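Local coordinates for protein ecdysteroid-phosphate phosphatase (Bombyx mori, PDB 3C7T) that hydrolyses ecdysteroid 22-phosphates to release the active moulting hormones, through its histidine phosphatase (PGM homology) domain, and also acts as a protein tyrosine phosphatase, at residues 158-161 against 167-170; 200-205 against 214-219; 230-235 against 241-246. All coordinates share one frame; numbering follows the deposited sequence.

Interaction 1: residues 158-161 against 167-170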
loop_
_atom_site.group_PDB
_atom_site.type_symbol
_atom_site.label_atom_id
_atom_site.label_comp_id
_atom_site.label_asym_id
_atom_site.label_seq_id
_atom_site.Cartn_x
_atom_site.Cartn_y
_atom_site.Cartn_z
ATOM N N SER A 158 1.614 -11.713 -32.689
ATOM C CA SER A 158 2.786 -11.378 -33.482
ATOM C C SER A 158 3.304 -9.977 -33.187
ATOM O O SER A 158 2.525 -9.080 -32.867
ATOM C CB SER A 158 2.445 -11.493 -34.968
ATOM O OG SER A 158 3.320 -12.391 -35.626
ATOM N N ALA A 159 4.622 -9.803 -33.303
ATOM C CA ALA A 159 5.245 -8.488 -33.218
ATOM C C ALA A 159 4.616 -7.589 -34.272
ATOM O O ALA A 159 4.030 -8.073 -35.237
ATOM C CB ALA A 159 6.747 -8.587 -33.426
ATOM N N GLU A 160 4.744 -6.285 -34.077
ATOM C CA GLU A 160 4.122 -5.299 -34.945
ATOM C C GLU A 160 5.096 -4.138 -35.033
ATOM O O GLU A 160 6.003 -4.014 -34.207
ATOM C CB GLU A 160 2.786 -4.832 -34.330
ATOM C CG GLU A 160 2.989 -4.136 -32.978
ATOM C CD GLU A 160 1.708 -3.901 -32.167
ATOM O OE1 GLU A 160 0.589 -3.895 -32.729
ATOM O OE2 GLU A 160 1.836 -3.713 -30.938
ATOM N N THR A 161 4.924 -3.291 -36.037
ATOM C CA THR A 161 5.713 -2.079 -36.149
ATOM C C THR A 161 5.142 -1.024 -35.200
ATOM O O THR A 161 3.978 -1.116 -34.777
ATOM C CB THR A 161 5.686 -1.520 -37.574
ATOM O OG1 THR A 161 4.390 -0.986 -37.847
ATOM C CG2 THR A 161 6.022 -2.630 -38.607
ATOM N N LYS A 167 -1.577 2.966 -34.241
ATOM C CA LYS A 167 -2.836 2.936 -34.969
ATOM C C LYS A 167 -3.910 2.157 -34.195
ATOM O O LYS A 167 -5.046 2.618 -34.090
ATOM C CB LYS A 167 -2.601 2.340 -36.369
ATOM C CG LYS A 167 -3.840 2.254 -37.289
ATOM C CD LYS A 167 -4.498 3.602 -37.486
ATOM C CE LYS A 167 -5.562 3.529 -38.573
ATOM N NZ LYS A 167 -6.311 4.795 -38.688
ATOM N N ARG A 168 -3.531 0.981 -33.686
ATOM C CA ARG A 168 -4.322 0.149 -32.781
ATOM C C ARG A 168 -4.922 0.997 -31.666
ATOM O O ARG A 168 -6.135 1.033 -31.467
ATOM C CB ARG A 168 -3.400 -0.855 -32.067
ATOM C CG ARG A 168 -3.130 -2.153 -32.748
ATOM C CD ARG A 168 -3.062 -3.279 -31.741
ATOM N NE ARG A 168 -1.756 -3.442 -31.107
ATOM C CZ ARG A 168 -1.497 -3.216 -29.815
ATOM N NH1 ARG A 168 -2.446 -2.783 -28.993
ATOM N NH2 ARG A 168 -0.278 -3.429 -29.344
ATOM N N GLY A 169 -4.042 1.652 -30.909
ATOM C CA GLY A 169 -4.458 2.415 -29.728
ATOM C C GLY A 169 -5.416 3.541 -30.065
ATOM O O GLY A 169 -6.418 3.760 -29.367
ATOM N N GLU A 170 -5.085 4.264 -31.134
ATOM C CA GLU A 170 -5.874 5.393 -31.595
ATOM C C GLU A 170 -7.255 4.949 -32.081
ATOM O O GLU A 170 -8.249 5.586 -31.756
ATOM C CB GLU A 170 -5.119 6.126 -32.707
ATOM C CG GLU A 170 -5.832 7.371 -33.246
ATOM C CD GLU A 170 -5.069 7.984 -34.399
ATOM O OE1 GLU A 170 -3.982 8.537 -34.155
ATOM O OE2 GLU A 170 -5.557 7.909 -35.545
#
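Glu-160 reaches from the loop 158-161 to Arg-168 on the helix, joining them through a side-on salt bridge. Ahead of it, Ser-158 uses its backbone O to accept from Lys-122 NZ, and the CB of Ala-159 rests on Trp-124. Glu-160 has CG between its backbone N and carbonyl carbon (chi1 63°) and an extended chain beyond, so that, with the long arginine coming from the other side, the pair bridges the 10.3 Å between the CA atoms of Glu-160 and Arg-168. OE1 of Glu-160 accepts from NE of Arg-168 at 2.9 Å, and OE2 from NH2 of Arg-168 at 2.7 Å. Both oxygens use their syn lone pairs, and the carboxylate and guanidinium planes lie only 10° apart, a geometry that arginine suits because the N-H bonds of NE and NH2 run side by side in one plane. OE2 also accepts from Lys-122 N. Thr-161 then serves as N-cap, its short hydroxyl side chain capping a backbone N of the helix it precedes. The bridge joins the loop before helix 162-179 to the buried Arg-168, past the first turn; NH1 and NH2 of Arg-168 also bond to Phe-119 O and Glu-120 O, fastening the pair to the loop after strand 112-114, which carries Glu-120 of the tungstate pocket.

Interaction 2: residues 200-205 against 214-219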
loop_
_atom_site.group_PDB
_atom_site.type_symbol
_atom_site.label_atom_id
_atom_site.label_comp_id
_atom_site.label_asym_id
_atom_site.label_seq_id
_atom_site.Cartn_x
_atom_site.Cartn_y
_atom_site.Cartn_z
ATOM N N VAL A 200 -3.762 11.295 -24.998
ATOM C CA VAL A 200 -3.542 12.687 -25.387
ATOM C C VAL A 200 -3.454 12.784 -26.912
ATOM O O VAL A 200 -4.146 13.594 -27.530
ATOM C CB VAL A 200 -2.261 13.279 -24.752
ATOM C CG1 VAL A 200 -1.960 14.682 -25.325
ATOM C CG2 VAL A 200 -2.373 13.313 -23.225
ATOM N N GLY A 201 -2.607 11.956 -27.521
ATOM C CA GLY A 201 -2.496 11.925 -28.986
ATOM C C GLY A 201 -3.776 11.595 -29.737
ATOM O O GLY A 201 -4.031 12.164 -30.801
ATOM N N ALA A 202 -4.579 10.669 -29.203
ATOM C CA ALA A 202 -5.823 10.243 -29.867
ATOM C C ALA A 202 -6.897 11.311 -29.791
ATOM O O ALA A 202 -7.643 11.498 -30.745
ATOM C CB ALA A 202 -6.347 8.944 -29.272
ATOM N N LEU A 203 -6.958 12.011 -28.660
ATOM C CA LEU A 203 -7.986 13.035 -28.441
ATOM C C LEU A 203 -7.659 14.380 -29.084
ATOM O O LEU A 203 -8.559 15.068 -29.582
ATOM C CB LEU A 203 -8.335 13.170 -26.953
ATOM C CG LEU A 203 -9.354 12.125 -26.465
ATOM C CD1 LEU A 203 -8.796 10.712 -26.512
ATOM C CD2 LEU A 203 -9.826 12.440 -25.061
ATOM N N HIS A 204 -6.379 14.740 -29.105
ATOM C CA HIS A 204 -5.938 15.891 -29.892
ATOM C C HIS A 204 -6.199 15.686 -31.391
ATOM O O HIS A 204 -6.568 16.636 -32.098
ATOM C CB HIS A 204 -4.469 16.229 -29.614
ATOM C CG HIS A 204 -4.267 16.997 -28.341
ATOM N ND1 HIS A 204 -3.037 17.122 -27.731
ATOM C CD2 HIS A 204 -5.147 17.653 -27.550
ATOM C CE1 HIS A 204 -3.165 17.846 -26.632
ATOM N NE2 HIS A 204 -4.437 18.172 -26.495
ATOM N N ARG A 205 -6.052 14.448 -31.863
ATOM C CA ARG A 205 -6.361 14.122 -33.259
ATOM C C ARG A 205 -7.863 14.154 -33.579
ATOM O O ARG A 205 -8.249 14.168 -34.756
ATOM C CB ARG A 205 -5.721 12.791 -33.664
ATOM C CG ARG A 205 -4.250 12.951 -34.010
ATOM C CD ARG A 205 -3.525 11.631 -34.104
ATOM N NE ARG A 205 -2.076 11.799 -34.314
ATOM C CZ ARG A 205 -1.209 12.204 -33.388
ATOM N NH1 ARG A 205 -1.618 12.513 -32.157
ATOM N NH2 ARG A 205 0.073 12.312 -33.696
ATOM N N GLN A 214 2.220 16.693 -32.645
ATOM C CA GLN A 214 3.377 15.824 -32.485
ATOM C C GLN A 214 3.138 14.395 -32.987
ATOM O O GLN A 214 2.157 13.752 -32.589
ATOM C CB GLN A 214 3.762 15.804 -31.008
ATOM C CG GLN A 214 4.984 16.631 -30.671
ATOM C CD GLN A 214 6.134 15.772 -30.157
ATOM O OE1 GLN A 214 6.768 16.105 -29.146
ATOM N NE2 GLN A 214 6.395 14.649 -30.836
ATOM N N PRO A 215 4.026 13.900 -33.878
ATOM C CA PRO A 215 3.997 12.494 -34.269
ATOM C C PRO A 215 4.154 11.626 -33.025
ATOM O O PRO A 215 4.825 12.036 -32.074
ATOM C CB PRO A 215 5.230 12.352 -35.169
ATOM C CG PRO A 215 5.455 13.713 -35.708
ATOM C CD PRO A 215 5.090 14.637 -34.589
ATOM N N TYR A 216 3.510 10.461 -33.030
ATOM C CA TYR A 216 3.625 9.490 -31.945
ATOM C C TYR A 216 5.070 8.984 -31.806
ATOM O O TYR A 216 5.733 8.707 -32.807
ATOM C CB TYR A 216 2.716 8.299 -32.216
ATOM C CG TYR A 216 1.226 8.534 -32.070
ATOM C CD1 TYR A 216 0.660 8.798 -30.822
ATOM C CD2 TYR A 216 0.372 8.424 -33.176
ATOM C CE1 TYR A 216 -0.716 8.984 -30.673
ATOM C CE2 TYR A 216 -1.008 8.606 -33.041
ATOM C CZ TYR A 216 -1.540 8.889 -31.785
ATOM O OH TYR A 216 -2.891 9.069 -31.621
ATOM N N GLU A 217 5.529 8.854 -30.559
ATOM C CA GLU A 217 6.918 8.506 -30.241
ATOM C C GLU A 217 6.963 7.536 -29.077
ATOM O O GLU A 217 6.443 7.846 -28.004
ATOM C CB GLU A 217 7.668 9.743 -29.743
ATOM C CG GLU A 217 8.358 10.583 -30.766
ATOM C CD GLU A 217 9.272 11.602 -30.100
ATOM O OE1 GLU A 217 8.785 12.416 -29.272
ATOM O OE2 GLU A 217 10.487 11.582 -30.395
ATOM N N ILE A 218 7.608 6.386 -29.260
ATOM C CA ILE A 218 8.018 5.584 -28.113
ATOM C C ILE A 218 9.338 6.226 -27.667
ATOM O O ILE A 218 10.252 6.429 -28.476
ATOM C CB ILE A 218 8.218 4.070 -28.481
ATOM C CG1 ILE A 218 6.869 3.364 -28.718
ATOM C CG2 ILE A 218 9.043 3.336 -27.419
ATOM C CD1 ILE A 218 6.135 2.895 -27.448
ATOM N N GLY A 219 9.438 6.576 -26.398
ATOM C CA GLY A 219 10.710 7.121 -25.918
ATOM C C GLY A 219 10.742 8.633 -25.913
ATOM O O GLY A 219 11.810 9.228 -25.786
HETATM O O HOH W 1 0.671 13.078 -30.364
#
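Gly-201 on the helix and Tyr-216 in the loop approach to 7.2 Å between their CA atoms, and with no side chain on Gly-201 the phenol can lie against the helix backbone. The OH of Tyr-216 comes within 3.3 Å of Gly-201 C, while its hydrogen bond goes to Glu-170. The Arg-205 chain runs extended from CG to NE (chi2 167°, chi3 -175°), which carries the guanidinium out over one face of the Tyr-216 ring. There it stacks with planes 16° apart, CZ of Arg-205 lying 3.9 Å from the ring centroid, offset toward the rim, in a cation-pi contact. Arginine suits this place because its N-H groups can bond at the edge while its face stacks. NH1 of Arg-205 donates to Gly-201 O at 2.8 Å; the backbone N-H of Arg-205 reaches that oxygen from the opposite face of the carbonyl plane. NH2 of Arg-205 donates to Gln-214 O, also at 2.8 Å, and a water links NH1 to this same carbonyl. These bonds limit rotation of the guanidinium. With Phe-166 stacked on Tyr-216 and Met-173 against Ala-202, the loop leading to strand 230-235 is held beside two helices, 162-179 and 193-204.

Interaction 3: residues 230-235 against 241-246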
loop_
_atom_site.group_PDB
_atom_site.type_symbol
_atom_site.label_atom_id
_atom_site.label_comp_id
_atom_site.label_asym_id
_atom_site.label_seq_id
_atom_site.Cartn_x
_atom_site.Cartn_y
_atom_site.Cartn_z
ATOM N N LEU A 230 -2.124 9.035 -13.262
ATOM C CA LEU A 230 -3.420 9.388 -13.809
ATOM C C LEU A 230 -3.287 10.622 -14.685
ATOM O O LEU A 230 -2.760 11.664 -14.269
ATOM C CB LEU A 230 -4.426 9.652 -12.675
ATOM C CG LEU A 230 -5.847 10.026 -13.089
ATOM C CD1 LEU A 230 -6.621 8.872 -13.745
ATOM C CD2 LEU A 230 -6.633 10.568 -11.891
ATOM N N GLY A 231 -3.750 10.472 -15.920
ATOM C CA GLY A 231 -3.805 11.575 -16.858
ATOM C C GLY A 231 -5.249 11.943 -17.111
ATOM O O GLY A 231 -6.145 11.069 -17.052
ATOM N N ALA A 232 -5.477 13.233 -17.391
ATOM C CA ALA A 232 -6.829 13.762 -17.619
ATOM C C ALA A 232 -6.969 14.705 -18.821
ATOM O O ALA A 232 -6.110 15.565 -19.081
ATOM C CB ALA A 232 -7.339 14.475 -16.355
ATOM N N MET A 233 -8.071 14.509 -19.544
ATOM C CA MET A 233 -8.531 15.445 -20.565
ATOM C C MET A 233 -9.999 15.772 -20.339
ATOM O O MET A 233 -10.768 14.948 -19.824
ATOM C CB MET A 233 -8.308 14.868 -21.955
ATOM C CG MET A 233 -6.831 14.663 -22.255
ATOM S SD MET A 233 -6.492 14.220 -23.943
ATOM C CE MET A 233 -6.476 15.842 -24.715
ATOM N N ARG A 234 -10.374 16.988 -20.722
ATOM C CA ARG A 234 -11.771 17.400 -20.731
ATOM C C ARG A 234 -12.096 18.029 -22.070
ATOM O O ARG A 234 -11.234 18.639 -22.705
ATOM C CB ARG A 234 -12.081 18.385 -19.614
ATOM C CG ARG A 234 -12.195 17.729 -18.273
ATOM C CD ARG A 234 -12.800 18.650 -17.267
ATOM N NE ARG A 234 -14.255 18.629 -17.358
ATOM C CZ ARG A 234 -15.062 19.127 -16.435
ATOM N NH1 ARG A 234 -14.555 19.685 -15.341
ATOM N NH2 ARG A 234 -16.376 19.063 -16.602
ATOM N N GLY A 235 -13.343 17.861 -22.479
ATOM C CA GLY A 235 -13.837 18.398 -23.743
ATOM C C GLY A 235 -15.257 17.949 -24.001
ATOM O O GLY A 235 -15.928 17.461 -23.089
ATOM N N VAL A 241 -5.735 18.628 -18.848
ATOM C CA VAL A 241 -5.995 19.358 -17.611
ATOM C C VAL A 241 -5.544 18.561 -16.385
ATOM O O VAL A 241 -5.272 17.365 -16.466
ATOM C CB VAL A 241 -7.485 19.735 -17.458
ATOM C CG1 VAL A 241 -7.961 20.526 -18.679
ATOM C CG2 VAL A 241 -8.362 18.491 -17.253
ATOM N N SER A 242 -5.492 19.248 -15.252
ATOM C CA SER A 242 -5.240 18.595 -13.975
ATOM C C SER A 242 -6.349 17.576 -13.687
ATOM O O SER A 242 -7.531 17.892 -13.826
ATOM C CB SER A 242 -5.187 19.643 -12.870
ATOM O OG SER A 242 -4.935 19.010 -11.630
ATOM N N PRO A 243 -5.984 16.339 -13.303
ATOM C CA PRO A 243 -7.053 15.450 -12.836
ATOM C C PRO A 243 -7.742 15.943 -11.539
ATOM O O PRO A 243 -7.178 16.752 -10.812
ATOM C CB PRO A 243 -6.349 14.094 -12.655
ATOM C CG PRO A 243 -4.986 14.247 -13.336
ATOM C CD PRO A 243 -4.654 15.687 -13.294
ATOM N N PRO A 244 -8.974 15.477 -11.271
ATOM C CA PRO A 244 -9.744 15.978 -10.118
ATOM C C PRO A 244 -9.259 15.493 -8.750
ATOM O O PRO A 244 -9.758 15.967 -7.721
ATOM C CB PRO A 244 -11.149 15.441 -10.382
ATOM C CG PRO A 244 -10.912 14.196 -11.212
ATOM C CD PRO A 244 -9.731 14.484 -12.062
ATOM N N CYS A 245 -8.322 14.546 -8.745
ATOM C CA CYS A 245 -7.740 14.030 -7.507
ATOM C C CYS A 245 -6.210 14.097 -7.565
ATOM O O CYS A 245 -5.637 14.098 -8.666
ATOM C CB CYS A 245 -8.240 12.609 -7.252
ATOM S SG CYS A 245 -7.568 11.355 -8.373
ATOM N N PRO A 246 -5.538 14.145 -6.392
ATOM C CA PRO A 246 -4.067 14.335 -6.368
ATOM C C PRO A 246 -3.267 13.158 -6.946
ATOM O O PRO A 246 -3.814 12.076 -7.124
ATOM C CB PRO A 246 -3.738 14.505 -4.872
ATOM C CG PRO A 246 -4.993 14.271 -4.116
ATOM C CD PRO A 246 -6.120 13.988 -5.043
HETATM O O HOH W 2 -3.732 15.330 -17.227
#
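Leu-230 lies against Pro-243 and Cys-245, its side chain pointing from the strand into the following turn. From CB, with CG anti to the backbone N (chi1 -180°), CG comes 4.1 Å from CB of Pro-243. At the tip, CD2 touches two partners, CB of Pro-243 at 3.6 Å and, at about a right angle to it, SG of Cys-245 at 3.7 Å. A ring methylene and a thiol sulfur, neither strongly polar, suit the branched end of leucine, and Val-71 and Met-75 of helix 62-77 touch it too. Pro-243 and Leu-230 lie alongside one another, running in opposite senses, and the proline ring also meets Ala-232, whose small CB lies 3.8 Å from CG of Pro-243. Strand 230-235 belongs to the mixed central sheet of the histidine phosphatase fold. It runs antiparallel to strand 5-11, with which Gly-231, Met-233 and Gly-235 exchange backbone bonds, while its other edge faces strand 239-241. On that edge Val-241 N donates to Ala-232 O at 3.1 Å, and a water accepts from Ala-232 N and donates to Val-241 O, bridging the two segments beside that bond in place of a direct one. The beta-branched Val-241 suits this extended edge, and its CG2 meets CG of Arg-234 at 4.0 Å. Beyond, the cation of Arg-234 engages Trp-6, and Trp-258 of the second subunit packs on Ser-242 and Pro-243.

The three contacts follow one another along the chain, each closing a short span of chain before the next opens, so none nests or crosses. Interaction 1 closes over the opening turns of helix 162-179. Interaction 2 closes the connection that leaves helix 193-204, and interaction 3 closes the hairpin-like turn after strand 230-235. Helix 162-179 joins the first two: Glu-170, two residues on from Arg-168, packs on Arg-205 and Ala-202 and reaches Tyr-216. Met-233 joins the second and third, packing on Val-200, Leu-203 and His-204, so that helix 193-204 lies against the sheet. Interactions 1 and 3 do not touch, their nearest atoms being about 12 Å apart.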